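Local coordinates for protein diacylglycerol O-acyltransferase (Marinobacter hydrocarbonoclasticus, PDB 6CHJ) that probably transfers acyl groups from acyl-CoA to long-chain alcohols or diacylglycerol, making wax esters and triacylglycerols, at residues B[248-253]-B[444-449]; B[83-88]-B[97-102]; B[244-249]-B[437-442]; B[25-30]-B[146-151]. All coordinates share one frame; numbering follows the deposited sequence.

Contacts 2 and 4 are built on one mixed sheet and meet through Val100 and Leu26; contact 3 lies on the edge strand of the other sheet, and contact 1 continues it between helices. Contacts 1 and 3 share helix 437-453 and touch where Leu446 CD2 lies 4.0 Å from Trp246 CD1. All are partly buried; contact 4 lies nearest the centre of the chain, its own centre about 14 Å away, and contact 1 farthest, about 22 Å. Contact 1 lays a guanidinium over a leucine methyl, its charge paired with glutamates just beyond the segment; contact 2 sets a carboxylate against an aromatic edge, contact 3 is largely apolar, and contact 4 turns on one amide hydrogen bond.

Contact 1 (B[248-253]-B[444-449])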
loop_
_atom_site.group_PDB
_atom_site.type_symbol
_atom_site.label_atom_id
_atom_site.label_comp_id
_atom_site.label_asym_id
_atom_site.label_seq_id
_atom_site.Cartn_x
_atom_site.Cartn_y
_atom_site.Cartn_z
ATOM N N LEU B 248 -9.941 11.404 -31.159
ATOM C CA LEU B 248 -8.857 11.569 -32.125
ATOM C C LEU B 248 -9.228 12.544 -33.249
ATOM O O LEU B 248 -8.479 13.490 -33.527
ATOM C CB LEU B 248 -8.481 10.204 -32.698
ATOM C CG LEU B 248 -7.083 9.964 -33.242
ATOM C CD1 LEU B 248 -6.058 10.807 -32.496
ATOM C CD2 LEU B 248 -6.756 8.476 -33.156
ATOM N N LYS B 249 -10.372 12.335 -33.920
ATOM C CA LYS B 249 -10.665 13.181 -35.082
ATOM C C LYS B 249 -10.891 14.625 -34.675
ATOM O O LYS B 249 -10.603 15.543 -35.456
ATOM C CB LYS B 249 -11.864 12.653 -35.892
ATOM C CG LYS B 249 -12.414 13.687 -36.928
ATOM C CD LYS B 249 -11.342 14.168 -37.969
ATOM C CE LYS B 249 -11.704 15.543 -38.585
ATOM N NZ LYS B 249 -10.594 16.179 -39.370
ATOM N N ARG B 250 -11.361 14.854 -33.452
ATOM C CA ARG B 250 -11.320 16.214 -32.929
ATOM C C ARG B 250 -9.903 16.772 -32.994
ATOM O O ARG B 250 -9.691 17.919 -33.402
ATOM C CB ARG B 250 -11.851 16.241 -31.495
ATOM C CG ARG B 250 -11.690 17.565 -30.813
ATOM C CD ARG B 250 -12.418 17.625 -29.455
ATOM N NE ARG B 250 -12.261 18.967 -28.892
ATOM C CZ ARG B 250 -12.217 19.262 -27.600
ATOM N NH1 ARG B 250 -12.321 18.301 -26.688
ATOM N NH2 ARG B 250 -12.073 20.532 -27.225
ATOM N N ILE B 251 -8.912 15.949 -32.651
ATOM C CA ILE B 251 -7.522 16.397 -32.642
ATOM C C ILE B 251 -6.960 16.450 -34.058
ATOM O O ILE B 251 -6.145 17.320 -34.385
ATOM C CB ILE B 251 -6.692 15.473 -31.721
ATOM C CG1 ILE B 251 -6.938 15.805 -30.252
ATOM C CG2 ILE B 251 -5.208 15.521 -32.035
ATOM C CD1 ILE B 251 -6.233 14.822 -29.301
ATOM N N ARG B 252 -7.370 15.521 -34.919
ATOM C CA ARG B 252 -6.942 15.585 -36.314
ATOM C C ARG B 252 -7.449 16.858 -36.994
ATOM O O ARG B 252 -6.722 17.481 -37.775
ATOM C CB ARG B 252 -7.409 14.342 -37.068
ATOM C CG ARG B 252 -6.293 13.356 -37.338
ATOM C CD ARG B 252 -6.803 12.188 -38.155
ATOM N NE ARG B 252 -6.971 10.961 -37.373
ATOM C CZ ARG B 252 -8.147 10.497 -36.960
ATOM N NH1 ARG B 252 -9.261 11.163 -37.235
ATOM N NH2 ARG B 252 -8.213 9.368 -36.269
ATOM N N ALA B 253 -8.686 17.271 -36.694
ATOM C CA ALA B 253 -9.189 18.536 -37.223
ATOM C C ALA B 253 -8.241 19.683 -36.899
ATOM O O ALA B 253 -7.999 20.558 -37.739
ATOM C CB ALA B 253 -10.582 18.823 -36.667
ATOM N N GLN B 444 -8.893 22.627 -22.119
ATOM C CA GLN B 444 -8.887 24.033 -22.474
ATOM C C GLN B 444 -7.783 24.339 -23.498
ATOM O O GLN B 444 -7.978 25.159 -24.412
ATOM C CB GLN B 444 -8.732 24.855 -21.191
ATOM C CG GLN B 444 -8.670 26.371 -21.370
ATOM C CD GLN B 444 -7.935 27.067 -20.241
ATOM O OE1 GLN B 444 -7.487 26.420 -19.286
ATOM N NE2 GLN B 444 -7.797 28.388 -20.342
ATOM N N GLY B 445 -6.622 23.673 -23.377
ATOM C CA GLY B 445 -5.559 23.861 -24.356
ATOM C C GLY B 445 -5.979 23.453 -25.757
ATOM O O GLY B 445 -5.641 24.120 -26.740
ATOM N N LEU B 446 -6.754 22.370 -25.868
ATOM C CA LEU B 446 -7.228 21.947 -27.181
ATOM C C LEU B 446 -8.342 22.872 -27.696
ATOM O O LEU B 446 -8.396 23.191 -28.890
ATOM C CB LEU B 446 -7.692 20.498 -27.100
ATOM C CG LEU B 446 -8.214 19.825 -28.368
ATOM C CD1 LEU B 446 -7.101 19.724 -29.388
ATOM C CD2 LEU B 446 -8.760 18.448 -28.037
ATOM N N ALA B 447 -9.235 23.319 -26.808
ATOM C CA ALA B 447 -10.313 24.197 -27.238
ATOM C C ALA B 447 -9.786 25.568 -27.664
ATOM O O ALA B 447 -10.363 26.199 -28.554
ATOM C CB ALA B 447 -11.352 24.321 -26.121
ATOM N N GLU B 448 -8.703 26.044 -27.043
ATOM C CA GLU B 448 -8.124 27.331 -27.426
ATOM C C GLU B 448 -7.600 27.280 -28.854
ATOM O O GLU B 448 -7.806 28.214 -29.638
ATOM C CB GLU B 448 -6.996 27.712 -26.469
ATOM C CG GLU B 448 -7.429 28.454 -25.219
ATOM C CD GLU B 448 -6.280 29.206 -24.582
ATOM O OE1 GLU B 448 -5.222 29.301 -25.239
ATOM O OE2 GLU B 448 -6.430 29.714 -23.447
ATOM N N LEU B 449 -6.892 26.200 -29.200
ATOM C CA LEU B 449 -6.515 25.972 -30.591
ATOM C C LEU B 449 -7.748 25.886 -31.484
ATOM O O LEU B 449 -7.742 26.387 -32.613
ATOM C CB LEU B 449 -5.679 24.696 -30.715
ATOM C CG LEU B 449 -4.263 24.710 -30.144
ATOM C CD1 LEU B 449 -3.604 23.309 -30.256
ATOM C CD2 LEU B 449 -3.451 25.760 -30.863
#
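Arg250 and Ile251 of helix 248-258 pack against Leu446 and Ala447 of helix 437-453 in a helix-helix contact at the periphery of the CoA-dependent acyltransferase fold, where the helix that follows edge strand 239-247 meets the C-terminal helix. The short segments run at 43° to one another with axes 10.8 Å apart, a separation filled by side chains rather than by close backbone approach. Arg250 and Leu446 carry most of it. With CG anti to the backbone N (chi1 173°) and the chain extended as far as NE, the arginine side chain crosses the gap and comes to lie over Leu446, which reaches out from the opposite direction. Leu446 CD2 sits 3.5 Å beneath one face of the guanidinium, over its centre, with Arg250 CZ at 3.6 Å from that methyl. Farther along, NH2 of Arg250 reaches to 4.0 Å from Ala447 CB. The polar rim of the group is held by salt bridges from NH1 to Glu443 and from NE to Glu450, which bracket Leu446 on the same helix and so fix the rotation of the flat group above the methyl. A leucine in place of Arg250 would probably leave Glu443 and Glu450 without their positive mate and Leu446 CD2 without the flat group above it. On the inner side Ile251 and Leu446 both rest on Val265 of helix 262-280, with Met269 also under Leu446. The two side chains cross at about a right angle, and Ile251 CG1 meets both branches of the leucine, at 3.9 Å from Leu446 CD2 and 4.0 Å from Leu446 CD1.

Contact 2 (B[83-88]-B[97-102])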
loop_
_atom_site.group_PDB
_atom_site.type_symbol
_atom_site.label_atom_id
_atom_site.label_comp_id
_atom_site.label_asym_id
_atom_site.label_seq_id
_atom_site.Cartn_x
_atom_site.Cartn_y
_atom_site.Cartn_z
ATOM N N ARG B 83 -7.521 -9.180 -6.517
ATOM C CA ARG B 83 -8.298 -8.527 -5.475
ATOM C C ARG B 83 -9.584 -7.961 -6.044
ATOM O O ARG B 83 -9.599 -7.380 -7.135
ATOM C CB ARG B 83 -7.495 -7.415 -4.795
ATOM C CG ARG B 83 -6.252 -7.964 -4.148
ATOM C CD ARG B 83 -5.635 -7.040 -3.165
ATOM N NE ARG B 83 -4.269 -7.483 -2.898
ATOM C CZ ARG B 83 -3.319 -6.695 -2.421
ATOM N NH1 ARG B 83 -3.600 -5.429 -2.161
ATOM N NH2 ARG B 83 -2.093 -7.162 -2.220
ATOM N N PHE B 84 -10.651 -8.126 -5.279
ATOM C CA PHE B 84 -11.988 -7.681 -5.616
ATOM C C PHE B 84 -12.317 -6.550 -4.655
ATOM O O PHE B 84 -12.384 -6.762 -3.438
ATOM C CB PHE B 84 -12.979 -8.839 -5.497
ATOM C CG PHE B 84 -14.384 -8.509 -5.935
ATOM C CD1 PHE B 84 -14.631 -7.502 -6.864
ATOM C CD2 PHE B 84 -15.463 -9.220 -5.416
ATOM C CE1 PHE B 84 -15.926 -7.205 -7.259
ATOM C CE2 PHE B 84 -16.772 -8.938 -5.811
ATOM C CZ PHE B 84 -17.003 -7.929 -6.735
ATOM N N GLU B 85 -12.499 -5.346 -5.199
ATOM C CA GLU B 85 -12.733 -4.159 -4.398
ATOM C C GLU B 85 -13.872 -3.374 -5.024
ATOM O O GLU B 85 -14.336 -3.677 -6.130
ATOM C CB GLU B 85 -11.464 -3.289 -4.288
ATOM C CG GLU B 85 -10.434 -3.778 -3.269
ATOM C CD GLU B 85 -9.021 -3.869 -3.854
ATOM O OE1 GLU B 85 -8.852 -3.606 -5.063
ATOM O OE2 GLU B 85 -8.080 -4.211 -3.105
ATOM N N ALA B 86 -14.302 -2.338 -4.315
ATOM C CA ALA B 86 -15.512 -1.624 -4.654
ATOM C C ALA B 86 -15.296 -0.146 -4.406
ATOM O O ALA B 86 -14.542 0.244 -3.508
ATOM C CB ALA B 86 -16.702 -2.107 -3.817
ATOM N N LEU B 87 -15.985 0.696 -5.240
ATOM C CA LEU B 87 -15.807 2.117 -5.027
ATOM C C LEU B 87 -16.795 2.610 -3.983
ATOM O O LEU B 87 -17.900 2.088 -3.877
ATOM C CB LEU B 87 -16.020 2.880 -6.330
ATOM C CG LEU B 87 -14.978 2.676 -7.430
ATOM C CD1 LEU B 87 -15.346 3.552 -8.576
ATOM C CD2 LEU B 87 -13.544 2.976 -6.945
ATOM N N PRO B 88 -16.436 3.607 -3.191
ATOM C CA PRO B 88 -17.419 4.203 -2.283
ATOM C C PRO B 88 -18.444 5.014 -3.070
ATOM O O PRO B 88 -18.167 5.514 -4.164
ATOM C CB PRO B 88 -16.567 5.108 -1.388
ATOM C CG PRO B 88 -15.452 5.559 -2.315
ATOM C CD PRO B 88 -15.196 4.408 -3.280
ATOM N N LEU B 97 -10.652 7.292 -9.662
ATOM C CA LEU B 97 -9.295 7.793 -9.765
ATOM C C LEU B 97 -8.650 7.888 -8.397
ATOM O O LEU B 97 -7.439 7.671 -8.288
ATOM C CB LEU B 97 -9.267 9.147 -10.472
ATOM C CG LEU B 97 -9.775 9.125 -11.923
ATOM C CD1 LEU B 97 -9.681 10.504 -12.555
ATOM C CD2 LEU B 97 -9.068 8.091 -12.791
ATOM N N SER B 98 -9.453 8.188 -7.360
ATOM C CA SER B 98 -8.953 8.159 -5.987
ATOM C C SER B 98 -8.504 6.769 -5.611
ATOM O O SER B 98 -7.486 6.607 -4.924
ATOM C CB SER B 98 -10.018 8.629 -5.006
ATOM O OG SER B 98 -10.728 9.728 -5.543
ATOM N N PHE B 99 -9.248 5.753 -6.050
ATOM C CA PHE B 99 -8.862 4.383 -5.741
ATOM C C PHE B 99 -7.498 4.070 -6.342
ATOM O O PHE B 99 -6.645 3.464 -5.685
ATOM C CB PHE B 99 -9.916 3.377 -6.234
ATOM C CG PHE B 99 -9.475 1.937 -6.100
ATOM C CD1 PHE B 99 -9.776 1.206 -4.956
ATOM C CD2 PHE B 99 -8.682 1.334 -7.088
ATOM C CE1 PHE B 99 -9.323 -0.113 -4.811
ATOM C CE2 PHE B 99 -8.217 0.024 -6.943
ATOM C CZ PHE B 99 -8.546 -0.706 -5.800
ATOM N N VAL B 100 -7.285 4.453 -7.603
ATOM C CA VAL B 100 -6.011 4.137 -8.249
ATOM C C VAL B 100 -4.869 4.936 -7.616
ATOM O O VAL B 100 -3.746 4.427 -7.482
ATOM C CB VAL B 100 -6.106 4.368 -9.771
ATOM C CG1 VAL B 100 -4.743 4.160 -10.431
ATOM C CG2 VAL B 100 -7.170 3.429 -10.392
ATOM N N SER B 101 -5.145 6.164 -7.168
ATOM C CA SER B 101 -4.108 7.003 -6.571
ATOM C C SER B 101 -3.616 6.409 -5.251
ATOM O O SER B 101 -2.403 6.344 -4.999
ATOM C CB SER B 101 -4.647 8.424 -6.377
ATOM O OG SER B 101 -5.286 8.909 -7.560
ATOM N N ALA B 102 -4.551 5.950 -4.409
ATOM C CA ALA B 102 -4.210 5.232 -3.180
ATOM C C ALA B 102 -3.465 3.936 -3.479
ATOM O O ALA B 102 -2.418 3.654 -2.888
ATOM C CB ALA B 102 -5.486 4.932 -2.380
#
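Glu85 and Phe99 cross at about a right angle, the carboxylate meeting the phenyl ring at its edge. Glu85 OE1 is 3.0 Å from Phe99 CZ and close to the ring plane, and Glu85 CD also lies in that plane, while carboxylate and ring are turned 56° apart. The negative oxygen thus faces the positively polarised C-H rim and not the pi cloud. Phe99 swings its ring out from the helix toward the strand because chi1 (172°) sets CG opposite the backbone N, and a bend at chi2 brings the Glu85 carboxylate round to receive it. These residues belong to the beta-alpha-beta unit in which helix 93-105 connects the parallel neighbours 82-86 and 115-121; Ile120 of the second strand touches both Phe99 and Leu87. The same OE1 is hydrogen-bonded to His118, also on that strand, which holds the carboxylate in position. Were Glu85 cut back to an alanine, His118 would probably lose this acceptor and a gap would open beside the ring edge. Near the base of the ring, Leu87 comes across Phe99, its CD2 3.7 Å from Phe99 CB. Ala86, whose CB points away from the helix, packs on Leu87 of the second subunit.

Contact 3 (B[244-249]-B[437-442])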
loop_
_atom_site.group_PDB
_atom_site.type_symbol
_atom_site.label_atom_id
_atom_site.label_comp_id
_atom_site.label_asym_id
_atom_site.label_seq_id
_atom_site.Cartn_x
_atom_site.Cartn_y
_atom_site.Cartn_z
ATOM N N GLN B 244 -7.970 10.673 -18.591
ATOM C CA GLN B 244 -9.068 11.153 -19.425
ATOM C C GLN B 244 -8.774 10.824 -20.884
ATOM O O GLN B 244 -7.615 10.647 -21.277
ATOM C CB GLN B 244 -9.301 12.663 -19.256
ATOM C CG GLN B 244 -10.478 13.269 -20.052
ATOM C CD GLN B 244 -11.764 12.433 -20.003
ATOM O OE1 GLN B 244 -11.876 11.369 -20.637
ATOM N NE2 GLN B 244 -12.745 12.923 -19.244
ATOM N N SER B 245 -9.844 10.733 -21.668
ATOM C CA SER B 245 -9.808 10.435 -23.089
ATOM C C SER B 245 -10.218 11.668 -23.880
ATOM O O SER B 245 -11.063 12.453 -23.438
ATOM C CB SER B 245 -10.758 9.280 -23.437
ATOM O OG SER B 245 -10.263 8.022 -22.999
ATOM N N TRP B 246 -9.618 11.826 -25.060
ATOM C CA TRP B 246 -9.987 12.876 -26.003
ATOM C C TRP B 246 -10.150 12.266 -27.389
ATOM O O TRP B 246 -9.346 11.420 -27.798
ATOM C CB TRP B 246 -8.936 14.002 -26.049
ATOM C CG TRP B 246 -9.032 15.002 -24.917
ATOM C CD1 TRP B 246 -9.680 16.180 -24.936
ATOM C CD2 TRP B 246 -8.432 14.897 -23.615
ATOM N NE1 TRP B 246 -9.518 16.837 -23.738
ATOM C CE2 TRP B 246 -8.773 16.059 -22.903
ATOM C CE3 TRP B 246 -7.646 13.930 -22.989
ATOM C CZ2 TRP B 246 -8.370 16.282 -21.585
ATOM C CZ3 TRP B 246 -7.242 14.149 -21.676
ATOM C CH2 TRP B 246 -7.609 15.314 -20.988
ATOM N N CYS B 247 -11.172 12.713 -28.125
ATOM C CA CYS B 247 -11.466 12.086 -29.409
ATOM C C CYS B 247 -10.398 12.426 -30.437
ATOM O O CYS B 247 -10.023 13.590 -30.601
ATOM C CB CYS B 247 -12.830 12.509 -29.944
ATOM S SG CYS B 247 -13.043 11.888 -31.644
ATOM N N LEU B 248 -9.941 11.404 -31.159
ATOM C CA LEU B 248 -8.857 11.569 -32.125
ATOM C C LEU B 248 -9.228 12.544 -33.249
ATOM O O LEU B 248 -8.479 13.490 -33.527
ATOM C CB LEU B 248 -8.481 10.204 -32.698
ATOM C CG LEU B 248 -7.083 9.964 -33.242
ATOM C CD1 LEU B 248 -6.058 10.807 -32.496
ATOM C CD2 LEU B 248 -6.756 8.476 -33.156
ATOM N N LYS B 249 -10.372 12.335 -33.920
ATOM C CA LYS B 249 -10.665 13.181 -35.082
ATOM C C LYS B 249 -10.891 14.625 -34.675
ATOM O O LYS B 249 -10.603 15.543 -35.456
ATOM C CB LYS B 249 -11.864 12.653 -35.892
ATOM C CG LYS B 249 -12.414 13.687 -36.928
ATOM C CD LYS B 249 -11.342 14.168 -37.969
ATOM C CE LYS B 249 -11.704 15.543 -38.585
ATOM N NZ LYS B 249 -10.594 16.179 -39.370
ATOM N N ARG B 437 -7.042 18.963 -11.867
ATOM C CA ARG B 437 -7.452 20.110 -12.662
ATOM C C ARG B 437 -6.710 20.173 -13.988
ATOM O O ARG B 437 -7.191 20.823 -14.926
ATOM C CB ARG B 437 -7.247 21.392 -11.864
ATOM C CG ARG B 437 -8.535 21.989 -11.380
ATOM C CD ARG B 437 -8.282 23.097 -10.403
ATOM N NE ARG B 437 -8.734 22.710 -9.072
ATOM C CZ ARG B 437 -8.431 23.362 -7.953
ATOM N NH1 ARG B 437 -7.666 24.452 -7.998
ATOM N NH2 ARG B 437 -8.900 22.918 -6.787
ATOM N N MET B 438 -5.570 19.483 -14.102
ATOM C CA MET B 438 -4.845 19.457 -15.367
ATOM C C MET B 438 -5.633 18.786 -16.484
ATOM O O MET B 438 -5.316 19.011 -17.659
ATOM C CB MET B 438 -3.491 18.766 -15.191
ATOM C CG MET B 438 -2.427 19.718 -14.682
ATOM S SD MET B 438 -0.786 19.088 -14.985
ATOM C CE MET B 438 -0.708 19.325 -16.745
ATOM N N LEU B 439 -6.629 17.962 -16.151
ATOM C CA LEU B 439 -7.536 17.426 -17.166
ATOM C C LEU B 439 -8.332 18.542 -17.837
ATOM O O LEU B 439 -8.487 18.561 -19.061
ATOM C CB LEU B 439 -8.487 16.406 -16.536
ATOM C CG LEU B 439 -7.842 15.156 -15.948
ATOM C CD1 LEU B 439 -8.911 14.146 -15.515
ATOM C CD2 LEU B 439 -6.876 14.562 -16.975
ATOM N N ASP B 440 -8.861 19.473 -17.045
ATOM C CA ASP B 440 -9.547 20.616 -17.631
ATOM C C ASP B 440 -8.567 21.518 -18.358
ATOM O O ASP B 440 -8.920 22.106 -19.384
ATOM C CB ASP B 440 -10.282 21.411 -16.554
ATOM C CG ASP B 440 -11.139 20.540 -15.670
ATOM O OD1 ASP B 440 -12.042 19.852 -16.200
ATOM O OD2 ASP B 440 -10.898 20.536 -14.444
ATOM N N TYR B 441 -7.324 21.600 -17.871
ATOM C CA TYR B 441 -6.331 22.451 -18.520
ATOM C C TYR B 441 -5.883 21.857 -19.850
ATOM O O TYR B 441 -5.624 22.600 -20.807
ATOM C CB TYR B 441 -5.136 22.679 -17.595
ATOM C CG TYR B 441 -5.483 23.320 -16.261
ATOM C CD1 TYR B 441 -6.699 23.978 -16.072
ATOM C CD2 TYR B 441 -4.583 23.277 -15.191
ATOM C CE1 TYR B 441 -7.016 24.570 -14.862
ATOM C CE2 TYR B 441 -4.894 23.869 -13.972
ATOM C CZ TYR B 441 -6.121 24.510 -13.816
ATOM O OH TYR B 441 -6.447 25.090 -12.613
ATOM N N LEU B 442 -5.789 20.527 -19.939
ATOM C CA LEU B 442 -5.537 19.916 -21.242
ATOM C C LEU B 442 -6.687 20.206 -22.192
ATOM O O LEU B 442 -6.471 20.536 -23.367
ATOM C CB LEU B 442 -5.341 18.405 -21.121
ATOM C CG LEU B 442 -4.123 17.817 -20.412
ATOM C CD1 LEU B 442 -4.439 16.392 -19.887
ATOM C CD2 LEU B 442 -2.895 17.818 -21.307
#
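Strand 244-247 and helix 437-442 run almost parallel, 10° apart with axes 10.1 Å from each other, and the backbones draw nearest where Gln244 CA lies 6.8 Å from Leu439 CA. This is helix-on-sheet packing: the C-terminal helix lies along edge strand 239-247, joining the catalytic family region to the C-terminal one. Trp246 bridges the wider part of the gap. A chi1 of -80°, with CG opposite the carbonyl carbon, turns the six-membered end of the indole to the helix. Leu439 O lies in the ring plane, 3.4 Å from Trp246 CZ2, so the carbonyl oxygen also lies against the C-H rim of the indole. Leu442 comes in at about a right angle to the indole, its CD1 3.5 Å from Trp246 CH2. Next to this, Leu439 CD2 bears on Gln244 CB at 3.8 Å and reaches Trp246 CH2 more loosely. Gln244 CG in turn lies 3.6 Å above one face of the indole, offset toward its rim, which limits how the ring can tilt. The indole NE1 makes a weak hydrogen bond to Glu443, one turn on from Leu439. Phe423 of the paired strand 420-428 meets Trp246 edge-to-face and touches Leu442, while Ala273 of helix 262-280 packs against Leu442.

Contact 4 (B[25-30]-B[146-151]); sequences GLQLFS and RMATRM
Gln27 reaches from strand 22-30 to the backbone of Ala148 on helix 141-150, and the tight part of this contact is confined to those two residues. Gln27 CG is anti to the carbonyl carbon (chi1 -75°), and the chain runs extended from there, carrying the amide across to the helix. NE2 of Gln27 donates to Ala148 O at 3.0 Å with a bent N-H...O angle of 137°. The acceptor lies in the glutamine amide plane, but the donor stands 57° out of the carbonyl plane, above it and not on a lone pair. The methyl fits close beside the bond, with Ala148 CB 3.3 Å from Gln27 NE2. Around this spot the packing is looser: the Met151 side chain comes only to 4.5 Å from the strand, and that of Phe29, stacked on Phe128 of the adjoining strand, to 5.0 Å from the helix segment. On the far side, Arg146 and Arg150 are exposed, and Thr149 turns back to hydrogen-bond Arg146 O through OG1. The helix begins at the end of the HHxxxDG motif of this family, and the Gln27 bond links it to strand 22-30 within the sheet. The chemistry implies a single hydrogen bond of less than ideal geometry, probably modest in strength, that gives the buried Gln27 amide a main-chain acceptor.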
loop_
_atom_site.group_PDB
_atom_site.type_symbol
_atom_site.label_atom_id
_atom_site.label_comp_id
_atom_site.label_asym_id
_atom_site.label_seq_id
_atom_site.Cartn_x
_atom_site.Cartn_y
_atom_site.Cartn_z
ATOM N N GLY B 25 -1.754 0.079 -14.940
ATOM C CA GLY B 25 -2.680 0.416 -16.001
ATOM C C GLY B 25 -4.112 0.318 -15.525
ATOM O O GLY B 25 -4.468 -0.578 -14.744
ATOM N N LEU B 26 -4.941 1.246 -15.982
ATOM C CA LEU B 26 -6.339 1.329 -15.594
ATOM C C LEU B 26 -7.212 1.090 -16.819
ATOM O O LEU B 26 -7.283 1.942 -17.715
ATOM C CB LEU B 26 -6.654 2.681 -14.966
ATOM C CG LEU B 26 -8.150 2.818 -14.700
ATOM C CD1 LEU B 26 -8.648 1.751 -13.684
ATOM C CD2 LEU B 26 -8.457 4.228 -14.241
ATOM N N GLN B 27 -7.905 -0.047 -16.831
ATOM C CA GLN B 27 -8.815 -0.436 -17.902
ATOM C C GLN B 27 -10.253 -0.293 -17.430
ATOM O O GLN B 27 -10.617 -0.798 -16.365
ATOM C CB GLN B 27 -8.557 -1.877 -18.327
ATOM C CG GLN B 27 -7.306 -2.034 -19.154
ATOM C CD GLN B 27 -6.985 -3.472 -19.359
ATOM O OE1 GLN B 27 -7.368 -4.311 -18.541
ATOM N NE2 GLN B 27 -6.303 -3.787 -20.456
ATOM N N LEU B 28 -11.065 0.384 -18.221
ATOM C CA LEU B 28 -12.465 0.612 -17.913
ATOM C C LEU B 28 -13.319 -0.148 -18.919
ATOM O O LEU B 28 -13.096 -0.035 -20.128
ATOM C CB LEU B 28 -12.763 2.103 -17.962
ATOM C CG LEU B 28 -14.208 2.544 -17.838
ATOM C CD1 LEU B 28 -14.657 2.450 -16.373
ATOM C CD2 LEU B 28 -14.319 3.961 -18.384
ATOM N N PHE B 29 -14.269 -0.947 -18.425
ATOM C CA PHE B 29 -15.137 -1.740 -19.281
ATOM C C PHE B 29 -16.597 -1.401 -19.030
ATOM O O PHE B 29 -16.965 -0.831 -18.001
ATOM C CB PHE B 29 -14.987 -3.242 -19.071
ATOM C CG PHE B 29 -13.598 -3.761 -19.217
ATOM C CD1 PHE B 29 -13.157 -4.262 -20.429
ATOM C CD2 PHE B 29 -12.757 -3.828 -18.121
ATOM C CE1 PHE B 29 -11.868 -4.791 -20.567
ATOM C CE2 PHE B 29 -11.481 -4.342 -18.248
ATOM C CZ PHE B 29 -11.032 -4.823 -19.482
ATOM N N SER B 30 -17.432 -1.776 -19.989
ATOM C CA SER B 30 -18.871 -1.763 -19.796
ATOM C C SER B 30 -19.348 -3.184 -19.522
ATOM O O SER B 30 -18.692 -4.160 -19.916
ATOM C CB SER B 30 -19.582 -1.174 -21.014
ATOM O OG SER B 30 -19.581 0.238 -20.940
ATOM N N ARG B 146 1.160 -3.779 -23.405
ATOM C CA ARG B 146 0.864 -4.652 -24.534
ATOM C C ARG B 146 0.209 -5.954 -24.086
ATOM O O ARG B 146 -0.734 -6.426 -24.732
ATOM C CB ARG B 146 2.142 -4.932 -25.330
ATOM C CG ARG B 146 2.702 -3.674 -26.014
ATOM C CD ARG B 146 3.392 -3.976 -27.343
ATOM N NE ARG B 146 4.338 -2.933 -27.750
ATOM C CZ ARG B 146 4.027 -1.669 -28.057
ATOM N NH1 ARG B 146 2.768 -1.237 -28.034
ATOM N NH2 ARG B 146 4.990 -0.826 -28.413
ATOM N N MET B 147 0.688 -6.532 -22.979
ATOM C CA MET B 147 0.023 -7.682 -22.371
ATOM C C MET B 147 -1.422 -7.375 -22.015
ATOM O O MET B 147 -2.303 -8.228 -22.180
ATOM C CB MET B 147 0.771 -8.112 -21.119
ATOM C CG MET B 147 2.138 -8.667 -21.375
ATOM S SD MET B 147 2.662 -9.512 -19.903
ATOM C CE MET B 147 4.338 -8.958 -19.716
ATOM N N ALA B 148 -1.686 -6.178 -21.489
ATOM C CA ALA B 148 -3.058 -5.828 -21.141
ATOM C C ALA B 148 -3.941 -5.700 -22.378
ATOM O O ALA B 148 -5.163 -5.877 -22.287
ATOM C CB ALA B 148 -3.086 -4.539 -20.325
ATOM N N THR B 149 -3.349 -5.398 -23.536
ATOM C CA THR B 149 -4.107 -5.377 -24.781
ATOM C C THR B 149 -4.180 -6.773 -25.399
ATOM O O THR B 149 -5.267 -7.238 -25.762
ATOM C CB THR B 149 -3.497 -4.371 -25.773
ATOM O OG1 THR B 149 -2.151 -4.749 -26.084
ATOM C CG2 THR B 149 -3.495 -2.958 -25.184
ATOM N N ARG B 150 -3.029 -7.453 -25.499
ATOM C CA ARG B 150 -2.995 -8.837 -25.964
ATOM C C ARG B 150 -3.973 -9.726 -25.197
ATOM O O ARG B 150 -4.513 -10.689 -25.757
ATOM C CB ARG B 150 -1.567 -9.381 -25.845
ATOM C CG ARG B 150 -1.347 -10.734 -26.503
ATOM C CD ARG B 150 0.134 -10.999 -26.778
ATOM N NE ARG B 150 0.909 -11.145 -25.547
ATOM C CZ ARG B 150 1.089 -12.300 -24.909
ATOM N NH1 ARG B 150 0.547 -13.416 -25.389
ATOM N NH2 ARG B 150 1.808 -12.340 -23.792
ATOM N N MET B 151 -4.219 -9.410 -23.921
ATOM C CA MET B 151 -5.214 -10.107 -23.112
ATOM C C MET B 151 -6.625 -9.998 -23.679
ATOM O O MET B 151 -7.509 -10.744 -23.240
ATOM C CB MET B 151 -5.195 -9.549 -21.680
ATOM C CG MET B 151 -5.781 -10.488 -20.634
ATOM S SD MET B 151 -6.655 -9.677 -19.271
ATOM C CE MET B 151 -7.723 -8.513 -20.121
#